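Local atomic coordinates of Serpin48 (Tenebrio molitor, PDB entry 3OZQ), a protein that inhibits a serine protease, the enzyme SPE, with high specificity in the innate immunity of the insect Tenebrio molitor, as a member of the serpin family. Residues Ile250-Ser253 and Phe254-His257; Gly242-Ser245 and Leu246-Lys249; Asn137-Val140 and Glu141-Gln145. All coordinates share one frame; numbering follows the deposited sequence.

Contact 1 (Ile250-Ser253 and Phe254-His257); sequences IKRS and FLPH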
ATOM      1  N   ILE A 250       8.740 -11.561   9.645  1.00 53.67           N
ATOM      2  CA  ILE A 250       8.140 -10.352   9.081  1.00 49.80           C
ATOM      3  C   ILE A 250       7.272  -9.570  10.062  1.00 49.90           C
ATOM      4  O   ILE A 250       7.167  -8.342   9.988  1.00 47.56           O
ATOM      5  CB  ILE A 250       7.303 -10.680   7.831  1.00 47.58           C
ATOM      6  CG1 ILE A 250       7.011  -9.396   7.057  1.00 45.83           C
ATOM      7  CG2 ILE A 250       6.024 -11.420   8.214  1.00 52.74           C
ATOM      8  CD1 ILE A 250       8.266  -8.626   6.680  1.00 38.86           C
ATOM      9  N   LYS A 251       6.648 -10.290  10.983  1.00 54.48           N
ATOM     10  CA  LYS A 251       5.778  -9.685  11.981  1.00 56.35           C
ATOM     11  C   LYS A 251       6.563  -8.696  12.844  1.00 54.75           C
ATOM     12  O   LYS A 251       6.154  -7.548  13.046  1.00 52.22           O
ATOM     13  CB  LYS A 251       5.173 -10.778  12.870  1.00 59.34           C
ATOM     14  CG  LYS A 251       4.682 -12.030  12.123  1.00 60.65           C
ATOM     15  CD  LYS A 251       5.814 -12.793  11.399  1.00 58.85           C
ATOM     16  CE  LYS A 251       6.786 -13.456  12.362  1.00 62.23           C
ATOM     17  NZ  LYS A 251       7.637 -12.468  13.095  1.00 63.70           N
ATOM     18  N   ARG A 252       7.702  -9.148  13.351  1.00 59.89           N
ATOM     19  CA  ARG A 252       8.531  -8.313  14.212  1.00 56.70           C
ATOM     20  C   ARG A 252       9.000  -7.051  13.487  1.00 54.08           C
ATOM     21  O   ARG A 252       9.091  -5.981  14.081  1.00 50.43           O
ATOM     22  CB  ARG A 252       9.732  -9.102  14.737  1.00 62.90           C
ATOM     23  CG  ARG A 252       9.427  -9.991  15.936  1.00 66.91           C
ATOM     24  CD  ARG A 252       8.346 -11.014  15.620  1.00 68.76           C
ATOM     25  NE  ARG A 252       8.160 -11.971  16.710  1.00 77.94           N
ATOM     26  CZ  ARG A 252       8.730 -13.172  16.755  1.00 76.65           C
ATOM     27  NH1 ARG A 252       9.523 -13.570  15.767  1.00 72.26           N
ATOM     28  NH2 ARG A 252       8.507 -13.978  17.786  1.00 76.40           N
ATOM     29  N   SER A 253       9.272  -7.176  12.193  1.00 49.02           N
ATOM     30  CA  SER A 253       9.836  -6.063  11.435  1.00 50.88           C
ATOM     31  C   SER A 253       8.900  -4.854  11.314  1.00 46.52           C
ATOM     32  O   SER A 253       9.359  -3.733  11.107  1.00 44.81           O
ATOM     33  CB  SER A 253      10.287  -6.536  10.052  1.00 47.48           C
ATOM     34  OG  SER A 253      11.125  -7.673  10.162  1.00 49.66           O
ATOM     35  N   PHE A 254       7.596  -5.071  11.433  1.00 47.63           N
ATOM     36  CA  PHE A 254       6.643  -3.968  11.279  1.00 45.42           C
ATOM     37  C   PHE A 254       6.147  -3.426  12.613  1.00 50.28           C
ATOM     38  O   PHE A 254       5.600  -2.322  12.684  1.00 46.02           O
ATOM     39  CB  PHE A 254       5.466  -4.386  10.397  1.00 44.45           C
ATOM     40  CG  PHE A 254       5.810  -4.468   8.942  1.00 41.53           C
ATOM     41  CD1 PHE A 254       6.051  -5.687   8.340  1.00 40.65           C
ATOM     42  CD2 PHE A 254       5.912  -3.321   8.182  1.00 41.08           C
ATOM     43  CE1 PHE A 254       6.379  -5.759   7.001  1.00 43.59           C
ATOM     44  CE2 PHE A 254       6.251  -3.387   6.843  1.00 38.27           C
ATOM     45  CZ  PHE A 254       6.476  -4.610   6.253  1.00 41.20           C
ATOM     46  N   LEU A 255       6.350  -4.212  13.665  1.00 50.89           N
ATOM     47  CA  LEU A 255       6.050  -3.776  15.022  1.00 56.35           C
ATOM     48  C   LEU A 255       6.663  -2.420  15.320  1.00 58.13           C
ATOM     49  O   LEU A 255       7.760  -2.112  14.861  1.00 55.81           O
ATOM     50  CB  LEU A 255       6.580  -4.788  16.033  1.00 59.26           C
ATOM     51  CG  LEU A 255       6.060  -6.214  15.899  1.00 58.13           C
ATOM     52  CD1 LEU A 255       6.474  -7.028  17.119  1.00 62.33           C
ATOM     53  CD2 LEU A 255       4.553  -6.203  15.726  1.00 58.34           C
ATOM     54  N   PRO A 256       5.946  -1.601  16.094  1.00 60.67           N
ATOM     55  CA  PRO A 256       6.457  -0.310  16.560  1.00 64.65           C
ATOM     56  C   PRO A 256       7.582  -0.527  17.571  1.00 64.02           C
ATOM     57  O   PRO A 256       7.522  -1.462  18.377  1.00 64.09           O
ATOM     58  CB  PRO A 256       5.241   0.318  17.252  1.00 66.85           C
ATOM     59  CG  PRO A 256       4.058  -0.464  16.765  1.00 66.82           C
ATOM     60  CD  PRO A 256       4.569  -1.846  16.542  1.00 58.65           C
ATOM     61  N   HIS A 257       8.603   0.317  17.520  1.00 65.71           N
ATOM     62  CA  HIS A 257       9.741   0.176  18.419  1.00 62.94           C
ATOM     63  C   HIS A 257      10.027   1.480  19.148  1.00 66.07           C
ATOM     64  O   HIS A 257       9.567   2.547  18.734  1.00 64.53           O
ATOM     65  CB  HIS A 257      10.984  -0.275  17.653  1.00 59.82           C
ATOM     66  CG  HIS A 257      10.873  -1.649  17.070  1.00 61.61           C
ATOM     67  ND1 HIS A 257      10.944  -2.793  17.837  1.00 60.70           N
ATOM     68  CD2 HIS A 257      10.700  -2.065  15.792  1.00 58.95           C
ATOM     69  CE1 HIS A 257      10.820  -3.853  17.058  1.00 62.45           C
ATOM     70  NE2 HIS A 257      10.671  -3.438  15.812  1.00 60.64           N
TER
HETATM   71  O   HOH W   1       9.144  -1.637  12.334  1.00 45.63           O
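Ile250 and Phe254 meet one turn apart in the short, weakly bonded helix 250-254 of the serpin fold. The ring of Phe254 turns its edge to the isoleucine. CD1 of Ile250 lies 3.4 Å from CE1 of Phe254, and CG1 of Ile250 sits near the ring plane. The isoleucine reaches this edge because its CG1 stands opposite its own backbone N (chi1 -165°). Ile250 O is at the same edge, 3.3 Å from CD1 of Phe254. Beyond the segments, Phe254 packs on Thr19 and Pro20 of helix 10-29, and its ring meets that of Tyr359. It also touches Ile357, Ile366 and Ala369, and thus packs between helix 10-29 and strands 356-362 and 365-372.

Lys251 O receives the N-H of Phe254 at 3.3 Å, from above the carbonyl plane. CG of Leu255 comes within 3.2 Å of the same Lys251 O. A water donates a hydrogen bond to Leu255 O, with 2.9 Å between the water oxygen and Leu255 O. The imidazole of His257 closes the turn edge-on: its NE2 makes a weak hydrogen bond of 3.5 Å to Arg252 O.

Contact 2 (Gly242-Ser245 and Leu246-Lys249); sequences GLVS and LESK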
ATOM      1  N   GLY A 242      20.802 -10.623   4.900  1.00 56.35           N
ATOM      2  CA  GLY A 242      19.889 -10.909   5.993  1.00 53.47           C
ATOM      3  C   GLY A 242      18.398 -10.685   5.771  1.00 53.98           C
ATOM      4  O   GLY A 242      17.615 -10.799   6.712  1.00 55.79           O
ATOM      5  N   LEU A 243      17.988 -10.381   4.541  1.00 55.45           N
ATOM      6  CA  LEU A 243      16.582 -10.048   4.275  1.00 50.18           C
ATOM      7  C   LEU A 243      15.602 -11.198   4.523  1.00 53.44           C
ATOM      8  O   LEU A 243      14.608 -11.033   5.239  1.00 48.54           O
ATOM      9  CB  LEU A 243      16.409  -9.525   2.850  1.00 49.78           C
ATOM     10  CG  LEU A 243      14.980  -9.210   2.410  1.00 45.89           C
ATOM     11  CD1 LEU A 243      14.307  -8.216   3.349  1.00 41.08           C
ATOM     12  CD2 LEU A 243      14.974  -8.677   0.988  1.00 47.02           C
ATOM     13  N   VAL A 244      15.872 -12.352   3.919  1.00 52.26           N
ATOM     14  CA  VAL A 244      15.026 -13.526   4.113  1.00 57.37           C
ATOM     15  C   VAL A 244      14.782 -13.768   5.597  1.00 56.18           C
ATOM     16  O   VAL A 244      13.659 -14.061   6.016  1.00 59.55           O
ATOM     17  CB  VAL A 244      15.649 -14.781   3.483  1.00 57.84           C
ATOM     18  CG1 VAL A 244      15.332 -14.844   1.998  1.00 61.88           C
ATOM     19  CG2 VAL A 244      17.152 -14.793   3.721  1.00 63.56           C
ATOM     20  N   SER A 245      15.842 -13.639   6.385  1.00 55.62           N
ATOM     21  CA  SER A 245      15.747 -13.775   7.830  1.00 58.81           C
ATOM     22  C   SER A 245      14.689 -12.831   8.377  1.00 56.82           C
ATOM     23  O   SER A 245      13.868 -13.219   9.208  1.00 59.43           O
ATOM     24  CB  SER A 245      17.096 -13.468   8.493  1.00 62.37           C
ATOM     25  OG  SER A 245      18.176 -14.004   7.740  1.00 64.97           O
ATOM     26  N   LEU A 246      14.721 -11.584   7.920  1.00 55.16           N
ATOM     27  CA  LEU A 246      13.771 -10.581   8.391  1.00 54.23           C
ATOM     28  C   LEU A 246      12.367 -10.938   7.952  1.00 52.40           C
ATOM     29  O   LEU A 246      11.393 -10.581   8.610  1.00 52.05           O
ATOM     30  CB  LEU A 246      14.125  -9.196   7.851  1.00 52.35           C
ATOM     31  CG  LEU A 246      15.404  -8.526   8.342  1.00 51.86           C
ATOM     32  CD1 LEU A 246      15.612  -7.217   7.594  1.00 47.78           C
ATOM     33  CD2 LEU A 246      15.343  -8.282   9.851  1.00 54.45           C
ATOM     34  N   GLU A 247      12.275 -11.645   6.832  1.00 54.58           N
ATOM     35  CA  GLU A 247      10.988 -11.999   6.256  1.00 53.85           C
ATOM     36  C   GLU A 247      10.424 -13.256   6.899  1.00 55.87           C
ATOM     37  O   GLU A 247       9.217 -13.474   6.906  1.00 50.89           O
ATOM     38  CB  GLU A 247      11.113 -12.149   4.743  1.00 51.52           C
ATOM     39  CG  GLU A 247      11.526 -10.850   4.080  1.00 47.29           C
ATOM     40  CD  GLU A 247      11.673 -10.961   2.579  1.00 52.13           C
ATOM     41  OE1 GLU A 247      12.049 -12.043   2.078  1.00 55.70           O
ATOM     42  OE2 GLU A 247      11.411  -9.947   1.897  1.00 53.66           O
ATOM     43  N   SER A 248      11.303 -14.076   7.456  1.00 57.03           N
ATOM     44  CA  SER A 248      10.854 -15.226   8.220  1.00 55.32           C
ATOM     45  C   SER A 248      10.301 -14.724   9.544  1.00 55.07           C
ATOM     46  O   SER A 248       9.496 -15.404  10.190  1.00 58.72           O
ATOM     47  CB  SER A 248      11.993 -16.218   8.438  1.00 62.78           C
ATOM     48  OG  SER A 248      12.391 -16.800   7.206  1.00 63.22           O
ATOM     49  N   LYS A 249      10.718 -13.519   9.923  1.00 48.99           N
ATOM     50  CA  LYS A 249      10.196 -12.847  11.114  1.00 53.55           C
ATOM     51  C   LYS A 249       9.478 -11.540  10.756  1.00 53.09           C
ATOM     52  O   LYS A 249       9.571 -10.545  11.485  1.00 45.82           O
ATOM     53  CB  LYS A 249      11.331 -12.558  12.103  1.00 59.66           C
ATOM     54  CG  LYS A 249      12.175 -13.775  12.437  1.00 62.98           C
ATOM     55  CD  LYS A 249      13.525 -13.390  13.017  1.00 61.74           C
ATOM     56  CE  LYS A 249      14.487 -14.572  12.944  1.00 66.58           C
ATOM     57  NZ  LYS A 249      14.557 -15.126  11.555  1.00 67.41           N
TER
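Glu247 lies against Leu243, one turn earlier in helix 243-248. Gly242 is the N-cap residue of this short helix. The glutamate can be followed outward from its backbone. Glu247 CB is 3.4 Å from Val244 O. Glu247 CG passes Leu243 O at 3.3 Å and also nears CD1 of Leu243. From CG the chain runs extended (chi2 179°), which carries the carboxylate across the leucine branch. Glu247 CD then meets CG of Leu243. OE1 faces CA of Val244 more loosely. Glu247 OE2 lies 3.7 Å from Leu243 CD1. The polar partners of this oxygen lie outside the helix: a hydrogen bond to the hydroxyl of Tyr23 and a salt bridge to Arg371.

Leu246 sets its CB 3.2 Å from Leu243 O and packs on Val235 of strand 231-237 and on Leu217. The backbone bonds hold the turn: Leu246 N reaches Gly242 O, and Glu247 N reaches Leu243 O.

The last turn is held by side chains as well. Val244 O takes two hydrogen bonds from Ser248, one from N at 2.8 Å and one from OG at 3.2 Å. The hydroxyl comes from above the carbonyl plane. Lys249 curls back, bent at chi4 (53°), and its NZ donates to Ser245 O at 3.1 Å.

The helix end thus uses a serine hydroxyl and a lysine ammonium group as extra donors to the carbonyls of Val244 and Ser245. The buried carboxylate of Glu247 rests on a leucine yet has a cationic and a phenolic partner, which would probably favour its charged form.

Contact 3 (Asn137-Val140 and Glu141-Gln145); sequences NAWV and EEQTQ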
ATOM      1  N   ASN A 137      -9.292   1.343 -17.251  1.00 39.31           N
ATOM      2  CA  ASN A 137      -7.951   1.925 -17.250  1.00 42.82           C
ATOM      3  C   ASN A 137      -7.935   3.418 -17.526  1.00 41.29           C
ATOM      4  O   ASN A 137      -7.093   4.140 -17.003  1.00 38.68           O
ATOM      5  CB  ASN A 137      -7.043   1.207 -18.251  1.00 39.99           C
ATOM      6  CG  ASN A 137      -6.780  -0.228 -17.857  1.00 42.52           C
ATOM      7  OD1 ASN A 137      -7.009  -0.615 -16.707  1.00 42.63           O
ATOM      8  ND2 ASN A 137      -6.300  -1.028 -18.803  1.00 37.16           N
ATOM      9  N   ALA A 138      -8.856   3.881 -18.368  1.00 42.93           N
ATOM     10  CA  ALA A 138      -8.868   5.289 -18.741  1.00 44.54           C
ATOM     11  C   ALA A 138      -9.333   6.091 -17.539  1.00 41.63           C
ATOM     12  O   ALA A 138      -8.831   7.189 -17.283  1.00 45.14           O
ATOM     13  CB  ALA A 138      -9.778   5.532 -19.948  1.00 41.33           C
ATOM     14  N   TRP A 139     -10.279   5.521 -16.802  1.00 38.21           N
ATOM     15  CA  TRP A 139     -10.784   6.143 -15.591  1.00 42.40           C
ATOM     16  C   TRP A 139      -9.643   6.283 -14.589  1.00 42.85           C
ATOM     17  O   TRP A 139      -9.408   7.361 -14.047  1.00 38.31           O
ATOM     18  CB  TRP A 139     -11.929   5.334 -14.974  1.00 38.81           C
ATOM     19  CG  TRP A 139     -12.475   6.008 -13.739  1.00 42.02           C
ATOM     20  CD1 TRP A 139     -13.364   7.042 -13.702  1.00 37.39           C
ATOM     21  CD2 TRP A 139     -12.124   5.731 -12.373  1.00 40.60           C
ATOM     22  NE1 TRP A 139     -13.603   7.415 -12.400  1.00 46.44           N
ATOM     23  CE2 TRP A 139     -12.858   6.624 -11.565  1.00 43.92           C
ATOM     24  CE3 TRP A 139     -11.280   4.799 -11.757  1.00 38.96           C
ATOM     25  CZ2 TRP A 139     -12.768   6.620 -10.169  1.00 42.70           C
ATOM     26  CZ3 TRP A 139     -11.190   4.797 -10.365  1.00 40.10           C
ATOM     27  CH2 TRP A 139     -11.932   5.700  -9.591  1.00 40.55           C
ATOM     28  N   VAL A 140      -8.932   5.182 -14.362  1.00 42.03           N
ATOM     29  CA  VAL A 140      -7.763   5.187 -13.486  1.00 36.56           C
ATOM     30  C   VAL A 140      -6.745   6.250 -13.899  1.00 43.36           C
ATOM     31  O   VAL A 140      -6.180   6.940 -13.054  1.00 39.90           O
ATOM     32  CB  VAL A 140      -7.072   3.810 -13.464  1.00 34.58           C
ATOM     33  CG1 VAL A 140      -5.608   3.936 -12.964  1.00 34.75           C
ATOM     34  CG2 VAL A 140      -7.859   2.832 -12.614  1.00 37.56           C
ATOM     35  N   GLU A 141      -6.509   6.386 -15.201  1.00 42.33           N
ATOM     36  CA  GLU A 141      -5.541   7.375 -15.669  1.00 40.42           C
ATOM     37  C   GLU A 141      -6.012   8.782 -15.345  1.00 43.15           C
ATOM     38  O   GLU A 141      -5.268   9.559 -14.768  1.00 46.23           O
ATOM     39  CB  GLU A 141      -5.270   7.239 -17.169  1.00 46.53           C
ATOM     40  CG  GLU A 141      -4.451   6.012 -17.540  1.00 47.07           C
ATOM     41  CD  GLU A 141      -3.879   6.086 -18.953  1.00 56.16           C
ATOM     42  OE1 GLU A 141      -4.175   5.173 -19.752  1.00 60.10           O
ATOM     43  OE2 GLU A 141      -3.127   7.041 -19.268  1.00 54.60           O
ATOM     44  N   GLU A 142      -7.248   9.117 -15.715  1.00 41.97           N
ATOM     45  CA  GLU A 142      -7.767  10.449 -15.413  1.00 45.20           C
ATOM     46  C   GLU A 142      -7.653  10.772 -13.917  1.00 48.22           C
ATOM     47  O   GLU A 142      -7.360  11.902 -13.538  1.00 50.22           O
ATOM     48  CB  GLU A 142      -9.219  10.591 -15.863  1.00 48.48           C
ATOM     49  CG  GLU A 142     -10.093  11.382 -14.892  1.00 55.21           C
ATOM     50  CD  GLU A 142     -11.468  10.738 -14.653  1.00 59.51           C
ATOM     51  OE1 GLU A 142     -12.145  10.349 -15.639  1.00 58.59           O
ATOM     52  OE2 GLU A 142     -11.869  10.615 -13.472  1.00 60.95           O
ATOM     53  N   GLN A 143      -7.883   9.769 -13.079  1.00 43.35           N
ATOM     54  CA  GLN A 143      -7.917   9.962 -11.629  1.00 49.22           C
ATOM     55  C   GLN A 143      -6.536   9.944 -10.971  1.00 46.75           C
ATOM     56  O   GLN A 143      -6.398  10.305  -9.805  1.00 47.25           O
ATOM     57  CB  GLN A 143      -8.803   8.899 -10.972  1.00 45.89           C
ATOM     58  CG  GLN A 143     -10.284   9.143 -11.132  1.00 50.59           C
ATOM     59  CD  GLN A 143     -10.725  10.393 -10.408  1.00 57.84           C
ATOM     60  OE1 GLN A 143     -10.735  10.441  -9.174  1.00 62.94           O
ATOM     61  NE2 GLN A 143     -11.071  11.426 -11.168  1.00 60.39           N
ATOM     62  N   THR A 144      -5.521   9.507 -11.710  1.00 47.17           N
ATOM     63  CA  THR A 144      -4.153   9.508 -11.187  1.00 44.06           C
ATOM     64  C   THR A 144      -3.218  10.357 -12.036  1.00 47.55           C
ATOM     65  O   THR A 144      -2.034  10.058 -12.124  1.00 48.16           O
ATOM     66  CB  THR A 144      -3.550   8.090 -11.130  1.00 43.72           C
ATOM     67  OG1 THR A 144      -3.630   7.476 -12.424  1.00 44.62           O
ATOM     68  CG2 THR A 144      -4.261   7.224 -10.102  1.00 39.45           C
ATOM     69  N   GLN A 145      -3.751  11.414 -12.643  1.00 49.83           N
ATOM     70  CA  GLN A 145      -3.000  12.263 -13.569  1.00 49.58           C
ATOM     71  C   GLN A 145      -2.118  11.464 -14.528  1.00 51.20           C
ATOM     72  O   GLN A 145      -0.951  11.798 -14.744  1.00 54.65           O
ATOM     73  CB  GLN A 145      -2.176  13.336 -12.834  1.00 54.93           C
ATOM     74  CG  GLN A 145      -1.971  13.112 -11.332  1.00 56.01           C
ATOM     75  CD  GLN A 145      -3.275  13.108 -10.557  1.00 56.09           C
ATOM     76  OE1 GLN A 145      -3.442  12.356  -9.592  1.00 55.54           O
ATOM     77  NE2 GLN A 145      -4.212  13.945 -10.982  1.00 58.57           N
TER
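Val140 O is gripped by Thr144. The hydroxyl OG1 of Thr144 donates to Val140 O at 2.7 Å, from above the carbonyl plane. Thr144 N adds a weak bond to Val140 O at 3.0 Å. The hydroxyl can bend back to this oxygen because OG1 lies between the backbone N and the carbonyl carbon (chi1 55°). Val140 itself packs on Ile166 and Ala168 of strand 163-174.

One residue earlier, Trp139 receives Gln143 on one face of its indole. CG of Gln143 makes a CH-pi contact over the six-membered ring, 3.9 Å from its centroid and 3.6 Å from CE2 of Trp139. Trp139 and Val140 lie near the end of helix 129-143, which in this serpin lies over the strands 90-100 and 163-174; Thr144 follows it. Trp139 also packs on Ala94 and Tyr98 and makes a cation-pi contact with Lys96.

The amide of Gln143 is tied in turn: its NE2 donates to OE2 of Glu142 at 2.6 Å, on the anti lone pair. The carboxylate of Glu142 stands steeply to the indole, their planes 74° apart, with OE2 3.8 Å from NE1 of Trp139. Glu142 N donates almost straight (175°) to Ala138 O.

From the N terminus, contact 3 comes first. It closes the end of helix 129-143, where the chain turns out of the helix beside strands 90-100 and 163-174. Much later come contact 2, the short helix 243-248 after strand 231-237, and contact 1, helix 250-254 and the loop that leads into strand 260-278. These two follow each other directly and touch through Ser253 and Leu246. Each of the three is local, so none nests in or crosses another. Contacts 1 and 2 together join helix 10-29 to strands 231-237, 356-362 and 365-372. Contact 3 is on the opposite side of the chain's centre, its centre about 34 Å from that of contact 1.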